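Local structure of glycosyl hydrolase, BNR repeat (3B7F) at residues V23-A28 against R43-R48; K31-L36 against M70-R75. The protein is probably a glycosyl hydrolase of the BNR-repeat type, built as a seven-bladed beta-propeller, whose substrate is not established. All blocks are in the same frame, centred on the assembly; numbering follows the deposited sequence.

Interaction 1: residues V23-A28 against R43-R48; sequences VMLLVA and RTWELR. With EDO (1,2-ethanediol), chain I; EDO (1,2-ethanediol), chain P.
Trp45 brings the far end of its indole, the six-membered ring, against Val23 and Leu25. Its CH2 packs on Val23 CG1 at 3.8 Å, while the neighbouring CZ3 meets Leu25 CG at 3.9 Å. Side chains of Leu25 and Trp45 cross at about a right angle, and both Leu25 CG and the carbonyl O of Val23 approach the ring obliquely; Val23 O lies 3.6 Å from Trp45 CZ3. With CG anti to its own carbonyl carbon (chi1 -65°), Trp45 sends the indole over the intervening strand 32-38, where it rests on Leu36 and Ser38. The contact is therefore apolar packing between strands that are not direct neighbours. Thr44 and Glu46 turn instead to two ethanediol molecules, probably from the crystallisation liquor. Glu46 OE2 accepts a bond from O2 of the chain I molecule (3.1 Å) and a weak one from its O1; Thr44 OG1 shares a hydrogen bond with O2 of the chain P molecule (2.9 Å). Strands 24-29 and 45-51 run in the same general direction, each antiparallel to the strand 32-38 between them, within the four-strand blade that the C-terminal strand 385-391 completes, the "velcro" closure familiar in beta-propellers.

Interaction 2: residues K31-L36 against M70-R75; sequences KGAWFL and MLMAAR
Segments 31-36 and 70-75 belong to facing sheets and run in roughly opposite directions, nearest at Ala33 and Met72, whose CA atoms are 8.8 Å apart. Across it, only side chains of the two segments meet. Met72, a selenomethionine, does the reaching: its CG lies anti to the backbone N (chi1 172°), the extended chain carries SE across the gap, and a bend at chi3 (-60°) then lays the terminal CE along strand 32-38, in the direction of the Phe35 ring edge. CE meets CB of Ala33 at 3.6 Å and the CZ of Phe35 at 4.1 Å, so one methyl group touches two alternate residues of the same strand. It approaches Phe35 at the ring edge, near the ring plane, not over a face, and the two side chains cross obliquely. The Ala33 methyl and the Phe35 ring edge thus both face CE. Met70, also a selenomethionine, points its CB toward 31-36 but stays farther off, packing on Leu26 and Trp93. All three touching residues are buried, and the interface between the segments is purely apolar. Arg48, on the adjacent strand 45-51, makes a cation-pi interaction with Phe35. Around the contact, Ile60 of strand 56-62 packs on Ala33, and Ile57 of the same strand and Phe52 both touch Met72. Strand 32-38 thus packs, in the middle of the velcro-closed blade, against strand 70-75 in the middle of the following one.

In the fold
Interaction 1 works within a single blade, reaching over strand 32-38 from 24-29 to 45-51; interaction 2 uses that same middle strand to meet the next blade. They engage different faces of the sheet: Leu36 touches Trp45 of the first, while Ala33 and Phe35 supply the second. Both are apolar where they touch. All three touching residues of interaction 2 are buried, whereas in interaction 1 Trp45 stays partly exposed and its segment carries the exposed Thr44 and Glu46, which bind ethanediol. Their centres lie 13 Å apart, and backbone pairing joins them directly: Arg48 N to Phe35 O and Leu25 N to Leu36 O, each 2.8 Å, are probable hydrogen bonds of the shared sheet.

Interaction 1: residues V23-A28 against R43-R48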
ATOM      1  N   VAL A  23     -14.942 -13.436   0.399  1.00 28.95           N
ATOM      2  CA  VAL A  23     -13.851 -12.483   0.264  1.00 25.55           C
ATOM      3  C   VAL A  23     -12.916 -12.991  -0.841  1.00 27.04           C
ATOM      4  O   VAL A  23     -12.758 -14.207  -1.052  1.00 24.72           O
ATOM      5  CB  VAL A  23     -13.094 -12.300   1.607  1.00 25.95           C
ATOM      6  CG1 VAL A  23     -11.824 -11.474   1.444  1.00 23.26           C
ATOM      7  CG2 VAL A  23     -13.994 -11.647   2.633  1.00 21.32           C
HETATM    8  N   MSE A  24     -12.296 -12.053  -1.541  1.00 30.67           N
HETATM    9  CA  MSE A  24     -11.331 -12.345  -2.551  1.00 34.03           C
HETATM   10  C   MSE A  24     -10.066 -11.617  -2.179  1.00 29.09           C
HETATM   11  O   MSE A  24     -10.136 -10.517  -1.669  1.00 29.52           O
HETATM   12  CB  MSE A  24     -11.833 -11.884  -3.909  1.00 34.37           C
HETATM   13  CG  MSE A  24     -10.848 -12.173  -5.054  1.00 48.37           C
HETATM   14 SE   MSE A  24     -11.664 -12.062  -6.824  0.75 52.02          SE
HETATM   15  CE  MSE A  24     -12.726 -13.714  -6.657  1.00 54.54           C
ATOM     16  N   LEU A  25      -8.917 -12.248  -2.414  1.00 26.98           N
ATOM     17  CA  LEU A  25      -7.604 -11.626  -2.198  1.00 26.69           C
ATOM     18  C   LEU A  25      -6.932 -11.653  -3.553  1.00 26.06           C
ATOM     19  O   LEU A  25      -6.966 -12.660  -4.204  1.00 27.53           O
ATOM     20  CB  LEU A  25      -6.757 -12.365  -1.160  1.00 25.81           C
ATOM     21  CG  LEU A  25      -7.338 -12.550   0.243  1.00 21.32           C
ATOM     22  CD1 LEU A  25      -6.366 -13.400   1.038  1.00 15.87           C
ATOM     23  CD2 LEU A  25      -7.639 -11.200   0.958  1.00 18.76           C
ATOM     24  N   LEU A  26      -6.366 -10.527  -3.959  1.00 27.23           N
ATOM     25  CA  LEU A  26      -5.717 -10.317  -5.248  1.00 25.18           C
ATOM     26  C   LEU A  26      -4.246 -10.267  -4.919  1.00 23.85           C
ATOM     27  O   LEU A  26      -3.815  -9.306  -4.275  1.00 23.44           O
ATOM     28  CB  LEU A  26      -6.180  -8.987  -5.850  1.00 27.16           C
ATOM     29  CG  LEU A  26      -7.669  -8.631  -5.768  1.00 29.98           C
ATOM     30  CD1 LEU A  26      -7.904  -7.231  -6.450  1.00 22.90           C
ATOM     31  CD2 LEU A  26      -8.530  -9.718  -6.377  1.00 19.37           C
ATOM     32  N   VAL A  27      -3.486 -11.282  -5.373  1.00 22.79           N
ATOM     33  CA  VAL A  27      -2.124 -11.490  -4.976  1.00 23.55           C
ATOM     34  C   VAL A  27      -1.151 -11.254  -6.124  1.00 25.58           C
ATOM     35  O   VAL A  27      -1.147 -12.015  -7.099  1.00 27.15           O
ATOM     36  CB  VAL A  27      -1.917 -12.948  -4.451  1.00 21.83           C
ATOM     37  CG1 VAL A  27      -0.495 -13.125  -3.926  1.00 19.35           C
ATOM     38  CG2 VAL A  27      -2.958 -13.313  -3.386  1.00 22.94           C
ATOM     39  N   ALA A  28      -0.316 -10.226  -5.978  1.00 23.79           N
ATOM     40  CA  ALA A  28       0.674  -9.838  -6.969  1.00 24.93           C
ATOM     41  C   ALA A  28       2.009 -10.417  -6.569  1.00 24.31           C
ATOM     42  O   ALA A  28       2.441 -10.225  -5.428  1.00 23.94           O
ATOM     43  CB  ALA A  28       0.768  -8.301  -7.058  1.00 23.57           C
ATOM     44  N   ARG A  43     -13.692 -19.550   6.000  1.00 32.46           N
ATOM     45  CA  ARG A  43     -12.932 -20.658   6.608  1.00 34.74           C
ATOM     46  C   ARG A  43     -12.173 -21.515   5.578  1.00 35.07           C
ATOM     47  O   ARG A  43     -11.042 -21.887   5.852  1.00 37.36           O
ATOM     48  CB  ARG A  43     -13.770 -21.488   7.588  1.00 36.27           C
ATOM     49  CG  ARG A  43     -14.395 -22.776   7.132  1.00 45.80           C
ATOM     50  CD  ARG A  43     -14.495 -23.694   8.351  1.00 55.01           C
ATOM     51  NE  ARG A  43     -13.174 -24.201   8.765  1.00 54.71           N
ATOM     52  CZ  ARG A  43     -12.647 -25.398   8.468  1.00 65.02           C
ATOM     53  NH1 ARG A  43     -13.306 -26.323   7.751  1.00 69.98           N
ATOM     54  NH2 ARG A  43     -11.431 -25.700   8.922  1.00 66.18           N
ATOM     55  N   THR A  44     -12.773 -21.806   4.427  1.00 33.18           N
ATOM     56  CA  THR A  44     -12.084 -22.529   3.353  1.00 33.29           C
ATOM     57  C   THR A  44     -11.834 -21.546   2.197  1.00 32.60           C
ATOM     58  O   THR A  44     -12.663 -20.669   1.943  1.00 33.76           O
ATOM     59  CB  THR A  44     -12.871 -23.774   2.873  1.00 33.74           C
ATOM     60  OG1 THR A  44     -14.117 -23.350   2.321  1.00 40.51           O
ATOM     61  CG2 THR A  44     -13.112 -24.740   4.034  1.00 29.40           C
ATOM     62  N   TRP A  45     -10.684 -21.700   1.525  1.00 31.37           N
ATOM     63  CA  TRP A  45     -10.255 -20.849   0.418  1.00 29.35           C
ATOM     64  C   TRP A  45      -9.863 -21.642  -0.837  1.00 30.15           C
ATOM     65  O   TRP A  45      -9.324 -22.727  -0.749  1.00 29.01           O
ATOM     66  CB  TRP A  45      -9.072 -19.975   0.839  1.00 26.94           C
ATOM     67  CG  TRP A  45      -9.412 -18.978   1.917  1.00 24.58           C
ATOM     68  CD1 TRP A  45      -9.523 -19.232   3.236  1.00 22.98           C
ATOM     69  CD2 TRP A  45      -9.663 -17.571   1.760  1.00 24.46           C
ATOM     70  NE1 TRP A  45      -9.827 -18.092   3.916  1.00 19.26           N
ATOM     71  CE2 TRP A  45      -9.926 -17.053   3.039  1.00 22.97           C
ATOM     72  CE3 TRP A  45      -9.694 -16.706   0.667  1.00 22.04           C
ATOM     73  CZ2 TRP A  45     -10.227 -15.713   3.261  1.00 26.58           C
ATOM     74  CZ3 TRP A  45      -9.999 -15.364   0.887  1.00 24.97           C
ATOM     75  CH2 TRP A  45     -10.250 -14.878   2.173  1.00 23.58           C
ATOM     76  N   GLU A  46     -10.109 -21.044  -1.994  1.00 29.70           N
ATOM     77  CA  GLU A  46      -9.844 -21.632  -3.289  1.00 34.14           C
ATOM     78  C   GLU A  46      -8.829 -20.760  -3.995  1.00 29.00           C
ATOM     79  O   GLU A  46      -9.017 -19.570  -4.083  1.00 26.99           O
ATOM     80  CB  GLU A  46     -11.161 -21.674  -4.059  1.00 34.74           C
ATOM     81  CG  GLU A  46     -11.147 -22.282  -5.443  1.00 47.19           C
ATOM     82  CD  GLU A  46     -12.567 -22.364  -6.044  1.00 47.92           C
ATOM     83  OE1 GLU A  46     -13.450 -23.031  -5.433  1.00 67.34           O
ATOM     84  OE2 GLU A  46     -12.787 -21.768  -7.130  1.00 66.54           O
ATOM     85  N   LEU A  47      -7.750 -21.368  -4.487  1.00 30.13           N
ATOM     86  CA  LEU A  47      -6.700 -20.674  -5.210  1.00 27.97           C
ATOM     87  C   LEU A  47      -6.891 -20.781  -6.730  1.00 30.18           C
ATOM     88  O   LEU A  47      -7.007 -21.879  -7.251  1.00 31.10           O
ATOM     89  CB  LEU A  47      -5.339 -21.279  -4.841  1.00 29.20           C
ATOM     90  CG  LEU A  47      -4.063 -20.579  -5.325  1.00 26.68           C
ATOM     91  CD1 LEU A  47      -3.969 -19.160  -4.697  1.00 26.47           C
ATOM     92  CD2 LEU A  47      -2.869 -21.408  -4.990  1.00 23.04           C
ATOM     93  N   ARG A  48      -6.925 -19.639  -7.417  1.00 33.51           N
ATOM     94  CA  ARG A  48      -6.937 -19.572  -8.873  1.00 36.00           C
ATOM     95  C   ARG A  48      -5.667 -18.858  -9.335  1.00 34.21           C
ATOM     96  O   ARG A  48      -5.204 -17.917  -8.695  1.00 34.36           O
ATOM     97  CB  ARG A  48      -8.195 -18.847  -9.400  1.00 37.96           C
ATOM     98  CG  ARG A  48      -8.042 -18.178 -10.830  1.00 42.21           C
ATOM     99  CD  ARG A  48      -9.369 -17.670 -11.451  1.00 43.96           C
ATOM    100  NE  ARG A  48      -9.199 -16.364 -12.133  1.00 51.05           N
ATOM    101  CZ  ARG A  48      -9.540 -15.141 -11.648  1.00 58.80           C
ATOM    102  NH1 ARG A  48     -10.106 -14.946 -10.428  1.00 54.79           N
ATOM    103  NH2 ARG A  48      -9.323 -14.064 -12.418  1.00 54.88           N
TER
HETATM  104  C1  EDO I 401     -11.097 -17.772  -7.571  1.00 70.77           C
HETATM  105  O1  EDO I 401     -10.631 -19.123  -7.463  1.00 69.32           O
HETATM  106  C2  EDO I 401     -12.575 -17.735  -7.971  1.00 70.20           C
HETATM  107  O2  EDO I 401     -13.348 -18.715  -7.252  1.00 65.66           O
HETATM  108  C1  EDO P 408     -15.316 -21.433  -2.140  1.00 65.75           C
HETATM  109  O1  EDO P 408     -14.127 -20.663  -2.347  1.00 61.80           O
HETATM  110  C2  EDO P 408     -14.997 -22.687  -1.329  1.00 67.29           C
HETATM  111  O2  EDO P 408     -13.937 -22.437  -0.391  1.00 60.06           O

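Interaction 2: residues K31-L36 against M70-R75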
ATOM      1  N   LYS A  31       6.314 -13.407 -10.285  1.00 27.49           N
ATOM      2  CA  LYS A  31       6.092 -14.253 -11.472  1.00 27.81           C
ATOM      3  C   LYS A  31       4.634 -14.514 -11.825  1.00 28.36           C
ATOM      4  O   LYS A  31       4.345 -15.498 -12.512  1.00 29.94           O
ATOM      5  CB  LYS A  31       6.852 -15.604 -11.334  1.00 25.99           C
ATOM      6  CG  LYS A  31       8.371 -15.475 -11.328  1.00 28.47           C
ATOM      7  CD  LYS A  31       8.952 -15.089 -12.691  1.00 29.18           C
ATOM      8  CE  LYS A  31      10.445 -14.902 -12.564  1.00 33.42           C
ATOM      9  NZ  LYS A  31      10.999 -14.431 -13.828  1.00 31.29           N
ATOM     10  N   GLY A  32       3.729 -13.616 -11.417  1.00 29.22           N
ATOM     11  CA  GLY A  32       2.312 -13.720 -11.794  1.00 27.84           C
ATOM     12  C   GLY A  32       1.343 -13.256 -10.738  1.00 27.41           C
ATOM     13  O   GLY A  32       1.739 -12.888  -9.624  1.00 28.44           O
ATOM     14  N   ALA A  33       0.071 -13.280 -11.129  1.00 24.53           N
ATOM     15  CA  ALA A  33      -1.064 -12.945 -10.292  1.00 22.90           C
ATOM     16  C   ALA A  33      -1.787 -14.232  -9.885  1.00 24.74           C
ATOM     17  O   ALA A  33      -1.990 -15.145 -10.695  1.00 24.72           O
ATOM     18  CB  ALA A  33      -2.037 -12.012 -11.021  1.00 19.36           C
ATOM     19  N   TRP A  34      -2.140 -14.310  -8.611  1.00 25.27           N
ATOM     20  CA  TRP A  34      -2.945 -15.398  -8.089  1.00 24.91           C
ATOM     21  C   TRP A  34      -4.106 -14.720  -7.371  1.00 22.18           C
ATOM     22  O   TRP A  34      -4.029 -13.544  -7.032  1.00 23.66           O
ATOM     23  CB  TRP A  34      -2.157 -16.314  -7.170  1.00 23.21           C
ATOM     24  CG  TRP A  34      -1.395 -17.421  -7.811  1.00 20.87           C
ATOM     25  CD1 TRP A  34      -1.793 -18.723  -7.910  1.00 20.63           C
ATOM     26  CD2 TRP A  34      -0.084 -17.360  -8.384  1.00 22.57           C
ATOM     27  NE1 TRP A  34      -0.816 -19.465  -8.502  1.00 25.69           N
ATOM     28  CE2 TRP A  34       0.243 -18.656  -8.807  1.00 22.00           C
ATOM     29  CE3 TRP A  34       0.826 -16.320  -8.628  1.00 24.94           C
ATOM     30  CZ2 TRP A  34       1.443 -18.956  -9.455  1.00 25.78           C
ATOM     31  CZ3 TRP A  34       2.032 -16.624  -9.251  1.00 21.58           C
ATOM     32  CH2 TRP A  34       2.332 -17.933  -9.641  1.00 21.00           C
ATOM     33  N   PHE A  35      -5.183 -15.480  -7.205  1.00 23.31           N
ATOM     34  CA  PHE A  35      -6.428 -15.002  -6.644  1.00 27.29           C
ATOM     35  C   PHE A  35      -6.941 -16.015  -5.678  1.00 27.88           C
ATOM     36  O   PHE A  35      -6.954 -17.211  -5.995  1.00 29.87           O
ATOM     37  CB  PHE A  35      -7.440 -14.791  -7.751  1.00 28.79           C
ATOM     38  CG  PHE A  35      -7.011 -13.768  -8.740  1.00 29.21           C
ATOM     39  CD1 PHE A  35      -7.291 -12.435  -8.529  1.00 30.46           C
ATOM     40  CD2 PHE A  35      -6.270 -14.130  -9.857  1.00 25.05           C
ATOM     41  CE1 PHE A  35      -6.857 -11.464  -9.429  1.00 31.50           C
ATOM     42  CE2 PHE A  35      -5.849 -13.171 -10.761  1.00 25.12           C
ATOM     43  CZ  PHE A  35      -6.151 -11.837 -10.547  1.00 29.93           C
ATOM     44  N   LEU A  36      -7.328 -15.550  -4.489  1.00 26.94           N
ATOM     45  CA  LEU A  36      -7.857 -16.439  -3.444  1.00 28.90           C
ATOM     46  C   LEU A  36      -9.300 -16.075  -3.193  1.00 27.22           C
ATOM     47  O   LEU A  36      -9.605 -14.910  -3.081  1.00 30.93           O
ATOM     48  CB  LEU A  36      -7.028 -16.371  -2.158  1.00 28.15           C
ATOM     49  CG  LEU A  36      -5.770 -17.219  -2.109  1.00 28.29           C
ATOM     50  CD1 LEU A  36      -4.755 -16.653  -1.124  1.00 28.55           C
ATOM     51  CD2 LEU A  36      -6.130 -18.712  -1.795  1.00 25.79           C
HETATM   52  N   MSE A  70     -11.193  -4.101 -12.445  1.00 29.54           N
HETATM   53  CA  MSE A  70      -9.916  -4.268 -11.764  1.00 29.55           C
HETATM   54  C   MSE A  70      -8.767  -3.813 -12.634  1.00 27.52           C
HETATM   55  O   MSE A  70      -8.827  -3.954 -13.856  1.00 26.75           O
HETATM   56  CB  MSE A  70      -9.619  -5.716 -11.445  1.00 31.92           C
HETATM   57  CG  MSE A  70     -10.648  -6.454 -10.640  1.00 39.26           C
HETATM   58 SE   MSE A  70      -9.841  -8.148 -10.065  0.75 30.47          SE
HETATM   59  CE  MSE A  70     -11.427  -8.767  -9.188  1.00 28.04           C
ATOM     60  N   LEU A  71      -7.731  -3.275 -11.980  1.00 26.41           N
ATOM     61  CA  LEU A  71      -6.480  -2.855 -12.620  1.00 26.02           C
ATOM     62  C   LEU A  71      -5.347  -3.629 -11.983  1.00 27.37           C
ATOM     63  O   LEU A  71      -5.418  -3.980 -10.815  1.00 26.99           O
ATOM     64  CB  LEU A  71      -6.220  -1.349 -12.536  1.00 26.74           C
ATOM     65  CG  LEU A  71      -7.162  -0.413 -13.343  1.00 28.26           C
ATOM     66  CD1 LEU A  71      -6.608   0.995 -13.361  1.00 19.89           C
ATOM     67  CD2 LEU A  71      -7.407  -0.868 -14.789  1.00 24.78           C
HETATM   68  N   MSE A  72      -4.344  -3.929 -12.800  1.00 27.83           N
HETATM   69  CA  MSE A  72      -3.172  -4.690 -12.427  1.00 28.74           C
HETATM   70  C   MSE A  72      -1.906  -4.040 -13.017  1.00 28.11           C
HETATM   71  O   MSE A  72      -1.763  -4.008 -14.218  1.00 26.96           O
HETATM   72  CB  MSE A  72      -3.322  -6.107 -12.966  1.00 30.25           C
HETATM   73  CG  MSE A  72      -2.072  -6.967 -12.810  1.00 30.80           C
HETATM   74 SE   MSE A  72      -2.199  -8.631 -13.699  0.75 26.01          SE
HETATM   75  CE  MSE A  72      -3.718  -9.417 -12.845  1.00 28.51           C
ATOM     76  N   ALA A  73      -1.026  -3.512 -12.167  1.00 28.17           N
ATOM     77  CA  ALA A  73       0.261  -2.933 -12.570  1.00 29.33           C
ATOM     78  C   ALA A  73       1.233  -4.102 -12.846  1.00 30.32           C
ATOM     79  O   ALA A  73       1.432  -4.991 -12.000  1.00 29.56           O
ATOM     80  CB  ALA A  73       0.789  -1.978 -11.461  1.00 26.65           C
ATOM     81  N   ALA A  74       1.797  -4.146 -14.045  1.00 33.61           N
ATOM     82  CA  ALA A  74       2.657  -5.262 -14.465  1.00 33.69           C
ATOM     83  C   ALA A  74       3.774  -4.817 -15.388  1.00 38.67           C
ATOM     84  O   ALA A  74       3.681  -3.754 -16.012  1.00 35.91           O
ATOM     85  CB  ALA A  74       1.824  -6.333 -15.165  1.00 34.10           C
ATOM     86  N   ARG A  75       4.827  -5.637 -15.462  1.00 44.11           N
ATOM     87  CA  ARG A  75       5.961  -5.374 -16.333  1.00 51.46           C
ATOM     88  C   ARG A  75       6.199  -6.517 -17.324  1.00 54.44           C
ATOM     89  O   ARG A  75       6.410  -7.665 -16.919  1.00 53.86           O
ATOM     90  CB  ARG A  75       7.207  -5.093 -15.524  1.00 52.07           C
ATOM     91  CG  ARG A  75       8.331  -4.502 -16.383  1.00 58.76           C
ATOM     92  CD  ARG A  75       9.049  -3.368 -15.697  1.00 66.16           C
ATOM     93  NE  ARG A  75      10.263  -3.709 -14.955  1.00 70.49           N
ATOM     94  CZ  ARG A  75      10.352  -4.100 -13.676  1.00 76.31           C
ATOM     95  NH1 ARG A  75       9.279  -4.305 -12.898  1.00 79.03           N
ATOM     96  NH2 ARG A  75      11.566  -4.324 -13.161  1.00 76.97           N
TER